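Long-range contact in ABC-type branched-chain amino acid transport systems periplasmic component-like protein (Thermomonospora curvata, PDB 4N03), which probably delivers fatty acids to an ABC transporter as its extracytoplasmic substrate-binding component, a member of the leucine-binding protein family: residues 168-173 against 221-226. Residues are numbered along the deposited sequence; the frame is centred on the assembly and turned at random. Where two conformers were deposited one is given.
Sequences GDKLGH and EKVDAI
Lys170 NZ is gripped twice by Glu221. OE1 of Glu221 lies 2.7 Å from Lys170 NZ in a salt bridge, met on the anti side and 29° out of the carboxylate plane. Glu221 O accepts from Lys170 NZ at 2.9 Å. The lysine chain starts anti to its backbone N (chi1 -177°) and bends once, at chi3, which brings the ammonium to the Glu221 carbonyl; Lys222, with positive phi, closes helix 212-220 in a Schellman motif. Asp224 clasps the backbone of Lys170 from both ends. Its OD2 takes the Lys170 N-H on the anti lone pair at 2.8 Å, and its own N-H reaches Lys170 O at 2.8 Å; Ala225 N adds a weak bond to that oxygen. Parallel strand pairing then begins, with Gly172 N to Ala225 O at 2.9 Å. Val223 CG1 packs over Gly172, while Leu171 CD2 meets Ala225 CB on the other face. The Asp169 and Asp224 carboxylates stack, planes 25° apart, their repulsion probably eased by Lys166, salt-bridged to Asp169, and a water donating to both. The Glu221 and Asp224 bonds to Lys170 thus tie together the starts of adjacent parallel strands 170-176 and 225-229 in an alpha/beta lobe of the periplasmic-binding-protein fold.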
# COMPACT_ATOMS: atom_id res chain seq x y z
N GLY A 168 26.35 15.64 3.89
CA GLY A 168 26.80 16.43 2.76
C GLY A 168 26.47 15.83 1.41
O GLY A 168 26.58 16.48 0.40
N ASP A 169 26.02 14.56 1.37
CA ASP A 169 25.67 13.87 0.12
C ASP A 169 24.35 14.40 -0.43
O ASP A 169 23.59 15.11 0.23
CB ASP A 169 25.58 12.36 0.34
CG ASP A 169 26.94 11.67 0.40
OD1 ASP A 169 27.97 12.32 0.18
OD2 ASP A 169 26.89 10.43 0.63
N LYS A 170 24.08 14.00 -1.66
CA LYS A 170 22.93 14.41 -2.41
C LYS A 170 22.04 13.21 -2.78
O LYS A 170 22.51 12.17 -3.33
CB LYS A 170 23.36 15.09 -3.71
CG LYS A 170 22.20 15.63 -4.56
CD LYS A 170 22.70 16.26 -5.85
CE LYS A 170 23.51 17.52 -5.65
NZ LYS A 170 23.92 18.09 -6.98
N LEU A 171 20.75 13.33 -2.51
CA LEU A 171 19.75 12.36 -2.88
C LEU A 171 19.02 12.85 -4.09
O LEU A 171 18.58 13.98 -4.11
CB LEU A 171 18.73 12.21 -1.72
CG LEU A 171 19.29 11.98 -0.32
CD1 LEU A 171 18.13 11.92 0.67
CD2 LEU A 171 20.09 10.70 -0.27
N GLY A 172 18.84 11.98 -5.10
CA GLY A 172 17.97 12.28 -6.22
C GLY A 172 16.71 11.51 -6.12
O GLY A 172 16.77 10.28 -6.17
N HIS A 173 15.56 12.18 -6.06
CA HIS A 173 14.28 11.50 -5.87
C HIS A 173 13.40 11.70 -7.07
O HIS A 173 12.97 12.81 -7.40
CB HIS A 173 13.63 12.04 -4.59
CG HIS A 173 12.51 11.17 -4.09
ND1 HIS A 173 12.06 11.27 -2.81
CD2 HIS A 173 11.76 10.21 -4.72
CE1 HIS A 173 11.06 10.41 -2.65
NE2 HIS A 173 10.87 9.75 -3.79
N GLU A 221 23.78 15.53 -12.05
CA GLU A 221 23.77 16.06 -10.71
C GLU A 221 24.70 15.37 -9.74
O GLU A 221 24.86 15.84 -8.57
CB GLU A 221 22.36 16.06 -10.18
CG GLU A 221 21.51 17.16 -10.71
CD GLU A 221 21.78 18.51 -10.04
OE1 GLU A 221 22.10 18.63 -8.84
OE2 GLU A 221 21.60 19.48 -10.74
N LYS A 222 25.31 14.28 -10.14
CA LYS A 222 26.25 13.56 -9.32
C LYS A 222 25.62 13.17 -7.98
O LYS A 222 26.18 13.35 -6.90
CB LYS A 222 27.54 14.35 -9.14
CG LYS A 222 28.23 14.71 -10.45
CD LYS A 222 29.53 15.48 -10.21
CE LYS A 222 30.29 15.71 -11.50
NZ LYS A 222 31.68 16.21 -11.30
N VAL A 223 24.43 12.60 -8.03
CA VAL A 223 23.78 12.18 -6.80
C VAL A 223 24.54 11.01 -6.16
O VAL A 223 25.27 10.27 -6.83
CB VAL A 223 22.30 11.81 -7.03
CG1 VAL A 223 21.53 12.96 -7.65
CG2 VAL A 223 22.14 10.53 -7.85
N ASP A 224 24.34 10.82 -4.88
CA ASP A 224 24.92 9.73 -4.12
C ASP A 224 23.96 8.59 -3.86
O ASP A 224 24.42 7.50 -3.53
CB ASP A 224 25.46 10.29 -2.83
CG ASP A 224 26.49 11.37 -3.08
OD1 ASP A 224 27.59 11.00 -3.56
OD2 ASP A 224 26.22 12.57 -2.83
N ALA A 225 22.68 8.84 -3.99
CA ALA A 225 21.67 7.81 -3.83
C ALA A 225 20.50 8.23 -4.65
O ALA A 225 20.26 9.42 -4.87
CB ALA A 225 21.27 7.65 -2.35
N ILE A 226 19.75 7.24 -5.14
CA ILE A 226 18.60 7.44 -6.01
C ILE A 226 17.38 6.94 -5.29
O ILE A 226 17.35 5.77 -4.90
CB ILE A 226 18.77 6.69 -7.35
CG1 ILE A 226 20.02 7.18 -8.10
CG2 ILE A 226 17.52 6.82 -8.20
CD1 ILE A 226 20.42 6.27 -9.26
O HOH W 1 29.87 11.81 -2.02